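Local coordinates for protein N-acetylmuramoyl-L-alanine amidase (Mycolicibacterium smegmatis, PDB 7AGM) that probably cleaves the amide bond between N-acetylmuramic acid and L-alanine in peptidoglycan, as a zinc-dependent amidase of the Amidase_3 family, at residues 48-53 and 194-199; 53-58 and 202-207; 31-36 and 121-126; 38-43 and 89-94. All blocks are in the same frame, centred on the assembly; numbering follows the deposited sequence. Where two conformers were deposited one is given.

Contact 1 (48-53 and 194-199); sequences DGYPEH and LMKSPE. With ZN (zinc ion), chain C.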
loop_
_atom_site.group_PDB
_atom_site.type_symbol
_atom_site.label_atom_id
_atom_site.label_comp_id
_atom_site.label_asym_id
_atom_site.label_seq_id
_atom_site.Cartn_x
_atom_site.Cartn_y
_atom_site.Cartn_z
ATOM N N ASP A 48 -15.045 -16.367 -1.973
ATOM C CA ASP A 48 -15.418 -16.919 -3.263
ATOM C C ASP A 48 -14.404 -16.627 -4.364
ATOM O O ASP A 48 -14.717 -16.816 -5.545
ATOM C CB ASP A 48 -16.833 -16.488 -3.638
ATOM C CG ASP A 48 -17.030 -14.999 -3.553
ATOM O OD1 ASP A 48 -18.187 -14.550 -3.683
ATOM O OD2 ASP A 48 -16.035 -14.268 -3.368
ATOM N N GLY A 49 -13.199 -16.191 -4.007
ATOM C CA GLY A 49 -12.061 -16.293 -4.897
ATOM C C GLY A 49 -11.667 -15.059 -5.675
ATOM O O GLY A 49 -10.887 -15.181 -6.629
ATOM N N TYR A 50 -12.180 -13.888 -5.333
ATOM C CA TYR A 50 -11.676 -12.667 -5.951
ATOM C C TYR A 50 -10.323 -12.353 -5.322
ATOM O O TYR A 50 -10.246 -12.194 -4.100
ATOM C CB TYR A 50 -12.656 -11.510 -5.756
ATOM C CG TYR A 50 -12.160 -10.195 -6.313
ATOM C CD1 TYR A 50 -11.984 -10.006 -7.686
ATOM C CD2 TYR A 50 -11.862 -9.138 -5.468
ATOM C CE1 TYR A 50 -11.510 -8.791 -8.191
ATOM C CE2 TYR A 50 -11.394 -7.932 -5.957
ATOM C CZ TYR A 50 -11.224 -7.759 -7.315
ATOM O OH TYR A 50 -10.759 -6.545 -7.773
ATOM N N PRO A 51 -9.234 -12.312 -6.092
ATOM C CA PRO A 51 -7.899 -12.260 -5.482
ATOM C C PRO A 51 -7.419 -10.862 -5.133
ATOM O O PRO A 51 -7.697 -9.873 -5.819
ATOM C CB PRO A 51 -7.003 -12.859 -6.574
ATOM C CG PRO A 51 -7.689 -12.511 -7.856
ATOM C CD PRO A 51 -9.176 -12.464 -7.560
ATOM N N GLU A 52 -6.666 -10.810 -4.026
ATOM C CA GLU A 52 -6.029 -9.570 -3.599
ATOM C C GLU A 52 -5.267 -8.902 -4.737
ATOM O O GLU A 52 -5.338 -7.678 -4.906
ATOM C CB GLU A 52 -5.085 -9.838 -2.428
ATOM C CG GLU A 52 -4.395 -8.567 -1.945
ATOM C CD GLU A 52 -3.422 -8.812 -0.816
ATOM O OE1 GLU A 52 -3.328 -9.968 -0.350
ATOM O OE2 GLU A 52 -2.735 -7.850 -0.398
ATOM N N HIS A 53 -4.544 -9.686 -5.544
ATOM C CA HIS A 53 -3.696 -9.072 -6.560
ATOM C C HIS A 53 -4.505 -8.286 -7.588
ATOM O O HIS A 53 -4.015 -7.284 -8.116
ATOM C CB HIS A 53 -2.782 -10.110 -7.219
ATOM C CG HIS A 53 -3.479 -11.051 -8.155
ATOM N ND1 HIS A 53 -3.830 -10.703 -9.444
ATOM C CD2 HIS A 53 -3.846 -12.346 -8.005
ATOM C CE1 HIS A 53 -4.400 -11.736 -10.040
ATOM N NE2 HIS A 53 -4.418 -12.748 -9.189
ATOM N N LEU A 194 -17.232 -4.419 -1.256
ATOM C CA LEU A 194 -16.656 -3.175 -1.765
ATOM C C LEU A 194 -15.516 -3.455 -2.734
ATOM O O LEU A 194 -15.430 -2.845 -3.805
ATOM C CB LEU A 194 -16.144 -2.321 -0.606
ATOM C CG LEU A 194 -17.184 -1.539 0.188
ATOM C CD1 LEU A 194 -16.541 -0.988 1.468
ATOM C CD2 LEU A 194 -17.782 -0.404 -0.644
ATOM N N MET A 195 -14.623 -4.377 -2.365
ATOM C CA MET A 195 -13.435 -4.648 -3.167
ATOM C C MET A 195 -13.778 -5.236 -4.526
ATOM O O MET A 195 -13.057 -4.998 -5.502
ATOM C CB MET A 195 -12.516 -5.593 -2.406
ATOM C CG MET A 195 -11.851 -4.906 -1.240
ATOM S SD MET A 195 -11.088 -6.071 -0.113
ATOM C CE MET A 195 -10.284 -4.918 0.989
ATOM N N LYS A 196 -14.850 -6.023 -4.602
ATOM C CA LYS A 196 -15.274 -6.629 -5.856
ATOM C C LYS A 196 -15.957 -5.647 -6.799
ATOM O O LYS A 196 -16.175 -5.991 -7.966
ATOM C CB LYS A 196 -16.255 -7.757 -5.563
ATOM C CG LYS A 196 -15.671 -8.966 -4.880
ATOM C CD LYS A 196 -16.823 -9.883 -4.520
ATOM C CE LYS A 196 -16.383 -11.175 -3.922
ATOM N NZ LYS A 196 -17.585 -12.033 -3.725
ATOM N N SER A 197 -16.309 -4.449 -6.329
ATOM C CA SER A 197 -17.052 -3.526 -7.172
ATOM C C SER A 197 -16.153 -2.410 -7.686
ATOM O O SER A 197 -15.297 -1.891 -6.951
ATOM C CB SER A 197 -18.220 -2.905 -6.406
ATOM O OG SER A 197 -17.763 -2.095 -5.344
ATOM N N PRO A 198 -16.324 -2.045 -8.963
ATOM C CA PRO A 198 -15.558 -0.906 -9.496
ATOM C C PRO A 198 -15.750 0.360 -8.678
ATOM O O PRO A 198 -14.783 1.093 -8.441
ATOM C CB PRO A 198 -16.086 -0.757 -10.930
ATOM C CG PRO A 198 -16.635 -2.099 -11.272
ATOM C CD PRO A 198 -17.140 -2.709 -9.997
ATOM N N GLU A 199 -16.977 0.622 -8.216
ATOM C CA GLU A 199 -17.234 1.827 -7.437
ATOM C C GLU A 199 -16.587 1.742 -6.064
ATOM O O GLU A 199 -16.104 2.749 -5.539
ATOM C CB GLU A 199 -18.738 2.085 -7.315
ATOM C CG GLU A 199 -19.400 2.468 -8.629
ATOM C CD GLU A 199 -19.745 1.264 -9.488
ATOM O OE1 GLU A 199 -19.829 0.141 -8.941
ATOM O OE2 GLU A 199 -19.925 1.441 -10.711
HETATM ZN ZN ZN C . -0.977 -8.195 0.602
HETATM O O HOH W 1 -1.234 -10.106 1.540
HETATM O O HOH W 2 0.721 -8.744 1.935
HETATM O O HOH W 3 -2.016 -8.022 2.390
#
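The ring of Tyr50 carries Lys196 over one of its faces: Lys196 CA stands 4.1 Å above the ring plane, displaced toward the rim, and Lys196 CG lies 3.9 Å from Tyr50 CD2. The carbonyl oxygen of Met195 approaches the same ring obliquely, 3.4 Å from Tyr50 CE2, while Met195 CB makes a looser apolar contact with that carbon. With Tyr50 CG anti to the backbone N (chi1 177°), the ring reaches Met195 and Lys196, and the lysine chain slides past it in the opposite direction. Beyond CG that chain is fully extended, which carries the ammonium group beyond the ring to Asp48. There the carboxylate receives it between both oxygens, each through its syn lone pair, with Lys196 NZ 2.6 Å from Asp48 OD1 and 2.7 Å from Asp48 OD2. Asp48 OD2 is also hydrogen-bonded to Thr46 OG1, which ties the salt bridge to the loop before it. At the turn that follows Lys196, Ser197 N donates to Leu194 O, joined by Ser197 OG in one of two conformers, and Ser197 is the N-cap of the next helix. Glu52, two residues after Tyr50, turns away from all this and binds the zinc ion through OE2 at 2.0 Å, with His17 and His107 as the other protein ligands. The contact thus joins the loop leading into helix 52-69 to the junction of helices 189-196 and 198-219; Tyr50 also touches Arg201 of helix 198-219 and Phe55 of helix 52-69.

Contact 2 (53-58 and 202-207); sequences HSFTWD and QKYADA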
loop_
_atom_site.group_PDB
_atom_site.type_symbol
_atom_site.label_atom_id
_atom_site.label_comp_id
_atom_site.label_asym_id
_atom_site.label_seq_id
_atom_site.Cartn_x
_atom_site.Cartn_y
_atom_site.Cartn_z
ATOM N N HIS A 53 -4.544 -9.686 -5.544
ATOM C CA HIS A 53 -3.696 -9.072 -6.560
ATOM C C HIS A 53 -4.505 -8.286 -7.588
ATOM O O HIS A 53 -4.015 -7.284 -8.116
ATOM C CB HIS A 53 -2.782 -10.110 -7.219
ATOM C CG HIS A 53 -3.479 -11.051 -8.155
ATOM N ND1 HIS A 53 -3.830 -10.703 -9.444
ATOM C CD2 HIS A 53 -3.846 -12.346 -8.005
ATOM C CE1 HIS A 53 -4.400 -11.736 -10.040
ATOM N NE2 HIS A 53 -4.418 -12.748 -9.189
ATOM N N SER A 54 -5.742 -8.710 -7.876
ATOM C CA SER A 54 -6.572 -7.951 -8.809
ATOM C C SER A 54 -7.161 -6.710 -8.148
ATOM O O SER A 54 -7.242 -5.644 -8.778
ATOM C CB SER A 54 -7.674 -8.835 -9.388
ATOM O OG SER A 54 -7.106 -9.907 -10.126
ATOM N N PHE A 55 -7.551 -6.820 -6.874
ATOM C CA PHE A 55 -8.016 -5.646 -6.145
ATOM C C PHE A 55 -6.934 -4.575 -6.086
ATOM O O PHE A 55 -7.201 -3.393 -6.340
ATOM C CB PHE A 55 -8.436 -6.014 -4.722
ATOM C CG PHE A 55 -8.594 -4.810 -3.837
ATOM C CD1 PHE A 55 -9.694 -3.976 -3.966
ATOM C CD2 PHE A 55 -7.618 -4.480 -2.906
ATOM C CE1 PHE A 55 -9.837 -2.844 -3.176
ATOM C CE2 PHE A 55 -7.752 -3.354 -2.108
ATOM C CZ PHE A 55 -8.859 -2.533 -2.233
ATOM N N THR A 56 -5.707 -4.962 -5.716
ATOM C CA THR A 56 -4.664 -3.952 -5.571
ATOM C C THR A 56 -4.309 -3.343 -6.918
ATOM O O THR A 56 -4.055 -2.137 -7.016
ATOM C CB THR A 56 -3.417 -4.545 -4.913
ATOM O OG1 THR A 56 -2.812 -5.504 -5.792
ATOM C CG2 THR A 56 -3.749 -5.198 -3.558
ATOM N N TRP A 57 -4.300 -4.158 -7.970
ATOM C CA TRP A 57 -3.981 -3.662 -9.306
ATOM C C TRP A 57 -4.981 -2.600 -9.756
ATOM O O TRP A 57 -4.605 -1.466 -10.087
ATOM C CB TRP A 57 -3.952 -4.842 -10.278
ATOM C CG TRP A 57 -3.816 -4.446 -11.710
ATOM C CD1 TRP A 57 -4.763 -4.557 -12.698
ATOM C CD2 TRP A 57 -2.654 -3.885 -12.331
ATOM N NE1 TRP A 57 -4.257 -4.100 -13.886
ATOM C CE2 TRP A 57 -2.964 -3.686 -13.693
ATOM C CE3 TRP A 57 -1.382 -3.535 -11.868
ATOM C CZ2 TRP A 57 -2.052 -3.141 -14.591
ATOM C CZ3 TRP A 57 -0.473 -2.998 -12.768
ATOM C CH2 TRP A 57 -0.816 -2.803 -14.110
ATOM N N ASP A 58 -6.272 -2.941 -9.746
ATOM C CA ASP A 58 -7.262 -2.003 -10.267
ATOM C C ASP A 58 -7.367 -0.755 -9.393
ATOM O O ASP A 58 -7.467 0.366 -9.911
ATOM C CB ASP A 58 -8.614 -2.690 -10.430
ATOM C CG ASP A 58 -9.608 -1.811 -11.143
ATOM O OD1 ASP A 58 -9.450 -1.633 -12.366
ATOM O OD2 ASP A 58 -10.525 -1.282 -10.482
ATOM N N GLN A 202 -12.949 2.472 -6.593
ATOM C CA GLN A 202 -12.804 3.916 -6.753
ATOM C C GLN A 202 -12.906 4.632 -5.410
ATOM O O GLN A 202 -12.202 5.620 -5.174
ATOM C CB GLN A 202 -13.860 4.449 -7.724
ATOM C CG GLN A 202 -13.630 5.898 -8.133
ATOM C CD GLN A 202 -12.362 6.073 -8.946
ATOM O OE1 GLN A 202 -12.102 5.316 -9.884
ATOM N NE2 GLN A 202 -11.556 7.073 -8.585
ATOM N N LYS A 203 -13.777 4.139 -4.523
ATOM C CA LYS A 203 -13.923 4.712 -3.187
ATOM C C LYS A 203 -12.615 4.614 -2.412
ATOM O O LYS A 203 -12.145 5.601 -1.829
ATOM C CB LYS A 203 -15.054 3.974 -2.464
ATOM C CG LYS A 203 -15.348 4.393 -1.026
ATOM C CD LYS A 203 -16.257 3.350 -0.363
ATOM C CE LYS A 203 -16.597 3.689 1.078
ATOM N NZ LYS A 203 -17.334 4.976 1.166
ATOM N N TYR A 204 -12.001 3.428 -2.409
ATOM C CA TYR A 204 -10.693 3.288 -1.774
ATOM C C TYR A 204 -9.657 4.190 -2.434
ATOM O O TYR A 204 -8.856 4.838 -1.751
ATOM C CB TYR A 204 -10.225 1.834 -1.841
ATOM C CG TYR A 204 -10.943 0.881 -0.909
ATOM C CD1 TYR A 204 -10.874 1.040 0.477
ATOM C CD2 TYR A 204 -11.667 -0.194 -1.412
ATOM C CE1 TYR A 204 -11.522 0.156 1.334
ATOM C CE2 TYR A 204 -12.310 -1.075 -0.579
ATOM C CZ TYR A 204 -12.247 -0.900 0.795
ATOM O OH TYR A 204 -12.894 -1.807 1.612
ATOM N N ALA A 205 -9.645 4.227 -3.767
ATOM C CA ALA A 205 -8.653 5.034 -4.473
ATOM C C ALA A 205 -8.790 6.513 -4.140
ATOM O O ALA A 205 -7.785 7.190 -3.891
ATOM C CB ALA A 205 -8.762 4.814 -5.986
ATOM N N ASP A 206 -10.026 7.027 -4.109
ATOM C CA ASP A 206 -10.240 8.443 -3.820
ATOM C C ASP A 206 -9.698 8.802 -2.444
ATOM O O ASP A 206 -9.098 9.866 -2.263
ATOM C CB ASP A 206 -11.732 8.779 -3.882
ATOM C CG ASP A 206 -12.291 8.763 -5.290
ATOM O OD1 ASP A 206 -11.516 8.804 -6.264
ATOM O OD2 ASP A 206 -13.531 8.728 -5.412
ATOM N N ALA A 207 -9.912 7.926 -1.459
ATOM C CA ALA A 207 -9.419 8.187 -0.109
ATOM C C ALA A 207 -7.898 8.128 -0.058
ATOM O O ALA A 207 -7.254 8.964 0.592
ATOM C CB ALA A 207 -10.026 7.164 0.852
#
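Phe55 and Tyr204 meet ring to ring, and the tight part of this contact is confined to them. Phe55 turns the edge bearing CE1 and CZ to the face of Tyr204 in an offset edge-to-face (T-shaped) pair, with centroids 5.5 Å apart and planes at 86°. Phe55 CE1 comes within 3.7 Å of Tyr204 CD2, which lies close to the plane of the phenyl ring. Having CG anti to the backbone N (chi1 166°) turns the Phe55 ring toward helix 198-219. Both rings are buried, and each also touches Met195 and Cys183, so the pair lies in the layer where helices 52-69 and 198-219 pack on strand 178-185 of the mixed central sheet, a helix-on-sheet packing in the α/β fold of the zinc amidases. Away from the rings no side chains touch between the two segments, and the partly exposed side is polar. Asp58 OD2 forms salt bridges with Arg201 and Arg62. On the neighbouring helix, Gln202 NE2 donates to Asp206 OD1 at 2.9 Å, the acceptor lying in the amide plane while the nitrogen stands above the plane of the carboxylate; Gln202 OE1 accepts from Arg62.

Contact 3 (31-36 and 121-126); sequences TGRGGT and LYSSPP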
loop_
_atom_site.group_PDB
_atom_site.type_symbol
_atom_site.label_atom_id
_atom_site.label_comp_id
_atom_site.label_asym_id
_atom_site.label_seq_id
_atom_site.Cartn_x
_atom_site.Cartn_y
_atom_site.Cartn_z
ATOM N N THR A 31 15.182 -8.897 4.412
ATOM C CA THR A 31 14.087 -8.157 5.025
ATOM C C THR A 31 14.473 -6.746 5.430
ATOM O O THR A 31 13.582 -5.925 5.684
ATOM C CB THR A 31 13.639 -8.865 6.304
ATOM O OG1 THR A 31 14.718 -8.850 7.258
ATOM C CG2 THR A 31 13.235 -10.286 6.010
ATOM N N GLY A 32 15.772 -6.453 5.530
ATOM C CA GLY A 32 16.236 -5.178 6.029
ATOM C C GLY A 32 16.556 -5.162 7.506
ATOM O O GLY A 32 17.100 -4.162 7.998
ATOM N N ARG A 33 16.249 -6.234 8.230
ATOM C CA ARG A 33 16.586 -6.336 9.645
ATOM C C ARG A 33 17.403 -7.587 9.948
ATOM O O ARG A 33 17.382 -8.095 11.071
ATOM C CB ARG A 33 15.341 -6.243 10.526
ATOM C CG ARG A 33 14.587 -4.941 10.336
ATOM C CD ARG A 33 13.417 -4.837 11.289
ATOM N NE ARG A 33 12.511 -3.765 10.904
ATOM C CZ ARG A 33 12.510 -2.540 11.417
ATOM N NH1 ARG A 33 13.373 -2.205 12.375
ATOM N NH2 ARG A 33 11.634 -1.645 10.974
ATOM N N GLY A 34 18.133 -8.087 8.954
ATOM C CA GLY A 34 19.066 -9.177 9.157
ATOM C C GLY A 34 18.536 -10.554 8.825
ATOM O O GLY A 34 19.296 -11.527 8.909
ATOM N N GLY A 35 17.262 -10.674 8.460
ATOM C CA GLY A 35 16.672 -11.937 8.098
ATOM C C GLY A 35 16.328 -12.001 6.623
ATOM O O GLY A 35 16.730 -11.156 5.820
ATOM N N THR A 36 15.585 -13.044 6.269
ATOM C CA THR A 36 15.074 -13.190 4.915
ATOM C C THR A 36 13.616 -13.617 4.975
ATOM O O THR A 36 13.110 -14.043 6.018
ATOM C CB THR A 36 15.879 -14.200 4.079
ATOM O OG1 THR A 36 15.690 -15.519 4.606
ATOM C CG2 THR A 36 17.358 -13.863 4.093
ATOM N N LEU A 121 0.198 0.654 7.689
ATOM C CA LEU A 121 1.432 0.124 8.253
ATOM C C LEU A 121 2.594 1.059 7.956
ATOM O O LEU A 121 2.683 1.647 6.873
ATOM C CB LEU A 121 1.759 -1.251 7.668
ATOM C CG LEU A 121 0.875 -2.457 8.009
ATOM C CD1 LEU A 121 -0.568 -2.326 7.500
ATOM C CD2 LEU A 121 1.528 -3.720 7.464
ATOM N N TYR A 122 3.506 1.172 8.919
ATOM C CA TYR A 122 4.721 1.942 8.712
ATOM C C TYR A 122 5.859 1.283 9.478
ATOM O O TYR A 122 5.642 0.617 10.495
ATOM C CB TYR A 122 4.541 3.411 9.113
ATOM C CG TYR A 122 4.161 3.631 10.561
ATOM C CD1 TYR A 122 2.841 3.516 10.985
ATOM C CD2 TYR A 122 5.131 3.969 11.513
ATOM C CE1 TYR A 122 2.500 3.724 12.319
ATOM C CE2 TYR A 122 4.801 4.184 12.831
ATOM C CZ TYR A 122 3.489 4.060 13.237
ATOM O OH TYR A 122 3.204 4.278 14.568
ATOM N N SER A 123 7.077 1.475 8.978
ATOM C CA SER A 123 8.244 0.834 9.569
ATOM C C SER A 123 8.496 1.341 10.980
ATOM O O SER A 123 8.624 2.546 11.214
ATOM C CB SER A 123 9.480 1.098 8.712
ATOM O OG SER A 123 10.599 0.426 9.271
ATOM N N SER A 124 8.591 0.408 11.911
ATOM C CA SER A 124 8.901 0.728 13.297
ATOM C C SER A 124 9.498 -0.505 13.959
ATOM O O SER A 124 8.966 -1.606 13.797
ATOM C CB SER A 124 7.640 1.175 14.032
ATOM O OG SER A 124 7.937 1.519 15.376
ATOM N N PRO A 125 10.610 -0.375 14.706
ATOM C CA PRO A 125 11.399 0.841 14.928
ATOM C C PRO A 125 12.040 1.349 13.643
ATOM O O PRO A 125 12.367 0.562 12.752
ATOM C CB PRO A 125 12.502 0.375 15.896
ATOM C CG PRO A 125 11.985 -0.861 16.514
ATOM C CD PRO A 125 11.138 -1.516 15.475
ATOM N N PRO A 126 12.208 2.661 13.530
ATOM C CA PRO A 126 12.731 3.221 12.280
ATOM C C PRO A 126 14.192 2.856 12.061
ATOM O O PRO A 126 14.982 2.731 13.004
ATOM C CB PRO A 126 12.561 4.728 12.476
ATOM C CG PRO A 126 12.650 4.917 13.975
ATOM C CD PRO A 126 11.969 3.699 14.554
#
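Arg33 sends its side chain from the 31-36 loop to Ser123 at the end of strand 119-123 and Pro125 just beyond it. Its CB already points toward that segment, and CG sits anti to the carbonyl carbon (chi1 -59°). From CG to NE the chain runs extended through CD and spans the distance between two backbones whose closest CA atoms, those of Arg33 and Pro125, are 10.3 Å apart. NE makes a weak hydrogen bond to the carbonyl of Ser166. CZ lies 3.4 Å from Pro125 O, the atom gripped by the end of the guanidinium: NH1 donates to Pro125 O at 3.0 Å and NH2 donates to Pro125 O at 2.9 Å, both bent to just under 150°. The oxygen lies in the guanidinium plane, whereas the two nitrogens reach it from opposite faces of its own carbonyl plane, an end-on pair of bonds from NH1 and NH2 to one acceptor. NH1 also packs against Pro125 CD at 3.9 Å, and NH2 has a further acceptor in Asn172 OD1. Although NH2 approaches Ser123 OG, the angle is too poor for a bond, and that hydroxyl is hydrogen-bonded to Gln131 OE1. The peptide bond before Pro125 is cis. At the base of the arginine, Arg33 N donates to Thr31 OG1 at 3.2 Å, closing an ST turn in the loop that links the two antiparallel strands of the hairpin 28-30 and 36-38.

Contact 4 (38-43 and 89-94); sequences NCQESG and DERAAM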
loop_
_atom_site.group_PDB
_atom_site.type_symbol
_atom_site.label_atom_id
_atom_site.label_comp_id
_atom_site.label_asym_id
_atom_site.label_seq_id
_atom_site.Cartn_x
_atom_site.Cartn_y
_atom_site.Cartn_z
ATOM N N ASN A 38 10.220 -14.890 1.897
ATOM C CA ASN A 38 9.923 -15.276 0.523
ATOM C C ASN A 38 9.898 -14.059 -0.396
ATOM O O ASN A 38 9.417 -12.987 -0.020
ATOM C CB ASN A 38 8.581 -16.003 0.456
ATOM C CG ASN A 38 8.658 -17.422 0.984
ATOM O OD1 ASN A 38 9.631 -17.808 1.632
ATOM N ND2 ASN A 38 7.622 -18.208 0.709
ATOM N N CYS A 39 10.450 -14.239 -1.603
ATOM C CA CYS A 39 10.411 -13.217 -2.649
ATOM C C CYS A 39 9.008 -12.645 -2.827
ATOM O O CYS A 39 8.819 -11.424 -2.859
ATOM C CB CYS A 39 10.924 -13.830 -3.958
ATOM S SG CYS A 39 10.413 -12.998 -5.481
ATOM N N GLN A 40 8.010 -13.513 -2.956
ATOM C CA GLN A 40 6.635 -13.054 -3.068
ATOM C C GLN A 40 5.697 -14.016 -2.358
ATOM O O GLN A 40 6.061 -15.145 -2.022
ATOM C CB GLN A 40 6.195 -12.866 -4.528
ATOM C CG GLN A 40 6.382 -11.448 -5.054
ATOM C CD GLN A 40 5.575 -10.419 -4.276
ATOM O OE1 GLN A 40 4.622 -10.755 -3.571
ATOM N NE2 GLN A 40 5.955 -9.154 -4.404
ATOM N N GLU A 41 4.483 -13.531 -2.117
ATOM C CA GLU A 41 3.370 -14.335 -1.641
ATOM C C GLU A 41 2.229 -14.130 -2.620
ATOM O O GLU A 41 2.115 -13.070 -3.240
ATOM C CB GLU A 41 2.884 -13.871 -0.269
ATOM C CG GLU A 41 3.800 -14.212 0.869
ATOM C CD GLU A 41 3.797 -15.690 1.191
ATOM O OE1 GLU A 41 2.779 -16.366 0.927
ATOM O OE2 GLU A 41 4.821 -16.179 1.704
ATOM N N SER A 42 1.373 -15.145 -2.754
ATOM C CA SER A 42 0.278 -15.049 -3.713
ATOM C C SER A 42 -0.700 -13.934 -3.356
ATOM O O SER A 42 -1.302 -13.325 -4.248
ATOM C CB SER A 42 -0.456 -16.388 -3.797
ATOM O OG SER A 42 -0.903 -16.790 -2.516
ATOM N N GLY A 43 -0.864 -13.647 -2.075
ATOM C CA GLY A 43 -1.913 -12.757 -1.630
ATOM C C GLY A 43 -3.161 -13.523 -1.229
ATOM O O GLY A 43 -3.332 -14.703 -1.535
ATOM N N ASP A 89 11.939 -7.270 -1.911
ATOM C CA ASP A 89 13.121 -6.417 -1.813
ATOM C C ASP A 89 13.306 -5.587 -3.079
ATOM O O ASP A 89 13.687 -4.409 -3.007
ATOM C CB ASP A 89 14.373 -7.234 -1.472
ATOM C CG ASP A 89 14.742 -8.251 -2.544
ATOM O OD1 ASP A 89 13.844 -8.754 -3.255
ATOM O OD2 ASP A 89 15.943 -8.580 -2.645
ATOM N N GLU A 90 13.009 -6.180 -4.243
ATOM C CA GLU A 90 13.104 -5.461 -5.510
ATOM C C GLU A 90 12.116 -4.298 -5.578
ATOM O O GLU A 90 12.433 -3.244 -6.137
ATOM C CB GLU A 90 12.889 -6.431 -6.678
ATOM C CG GLU A 90 13.986 -7.486 -6.809
ATOM C CD GLU A 90 13.723 -8.533 -7.900
ATOM O OE1 GLU A 90 12.548 -8.827 -8.212
ATOM O OE2 GLU A 90 14.711 -9.071 -8.445
ATOM N N ARG A 91 10.911 -4.467 -5.027
ATOM C CA ARG A 91 9.958 -3.358 -5.019
ATOM C C ARG A 91 10.472 -2.182 -4.192
ATOM O O ARG A 91 10.277 -1.015 -4.565
ATOM C CB ARG A 91 8.588 -3.840 -4.535
ATOM C CG ARG A 91 7.954 -4.880 -5.461
ATOM C CD ARG A 91 6.695 -5.461 -4.870
ATOM N NE ARG A 91 6.175 -6.532 -5.724
ATOM C CZ ARG A 91 4.930 -6.617 -6.196
ATOM N NH1 ARG A 91 4.022 -5.695 -5.894
ATOM N NH2 ARG A 91 4.587 -7.646 -6.966
ATOM N N ALA A 92 11.148 -2.458 -3.072
ATOM C CA ALA A 92 11.781 -1.370 -2.327
ATOM C C ALA A 92 12.925 -0.744 -3.117
ATOM O O ALA A 92 13.064 0.486 -3.146
ATOM C CB ALA A 92 12.258 -1.842 -0.949
ATOM N N ALA A 93 13.733 -1.567 -3.795
ATOM C CA ALA A 93 14.833 -1.033 -4.599
ATOM C C ALA A 93 14.324 -0.157 -5.743
ATOM O O ALA A 93 14.897 0.903 -6.024
ATOM C CB ALA A 93 15.700 -2.173 -5.134
ATOM N N MET A 94 13.241 -0.575 -6.403
ATOM C CA MET A 94 12.643 0.247 -7.453
ATOM C C MET A 94 12.178 1.585 -6.899
ATOM O O MET A 94 12.410 2.633 -7.510
ATOM C CB MET A 94 11.461 -0.488 -8.075
ATOM C CG MET A 94 11.841 -1.714 -8.872
ATOM S SD MET A 94 10.348 -2.628 -9.346
ATOM C CE MET A 94 9.690 -1.557 -10.628
#
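Gln40 lays its amide nitrogen over one face of the Arg91 guanidinium, joining the loop after the small hairpin of strands 28-30 and 36-38 to helix 88-98 of the α/β amidase fold. The two side chains cross at about a right angle, and their amide and guanidinium planes are turned 58° from each other. Gln40 was modelled in two conformers; in the one described here Gln40 NE2 is 2.9 Å from Arg91 NE and 3.3 Å from Arg91 CZ, a closeness that is therefore doubtful in detail. Both nitrogens are donors, so no hydrogen bond forms between them. Both donate to the carbonyl of Pro86, which is consistent with their closeness. The arginine reaches this place on an extended chain, its CG anti to the carbonyl carbon (chi1 -64°), while the glutamine chain bends at chi2 to fold back toward its own backbone. Arg91 NH1 forms a salt bridge with Asp14 and a bond to Pro15 O, while Arg91 NH2 donates to the carbonyl of the zinc ligand His17 and Glu41 O accepts from His17 ND1, so both segments contribute second-shell contacts to His17 and may help to position it. Next to Gln40, Cys39 is joined by a disulfide to Cys87, a covalent tie between this loop and the residues leading into helix 88-98. At the other end of the glutamine amide, in the same conformer, Gln40 OE1 accepts from Glu41 N at 3.1 Å, with the donor tilted 25° from the carbonyl plane.

Contacts 1 and 2 form one continuous packing region, with centres about 9 Å apart: they share His53 and helices 52-69 and 198-219, and Met195 CG of contact 1 lies 3.5 Å from Phe55 CE1 of contact 2. Contact 1 supplies the zinc ligand Glu52, and the side chain of Phe55 of contact 2 lies about 8 Å from the metal. Contact 4 comes to the zinc from another direction, the side chain of Gln40 being about 7 Å from it, and meets contact 1 where Gly43 CA approaches Glu52 OE1 at 3.4 Å. Contact 3 adjoins contact 4 in sequence but lies away from the metal site, its centre about 29 Å from that of contact 1, across the chain's centre.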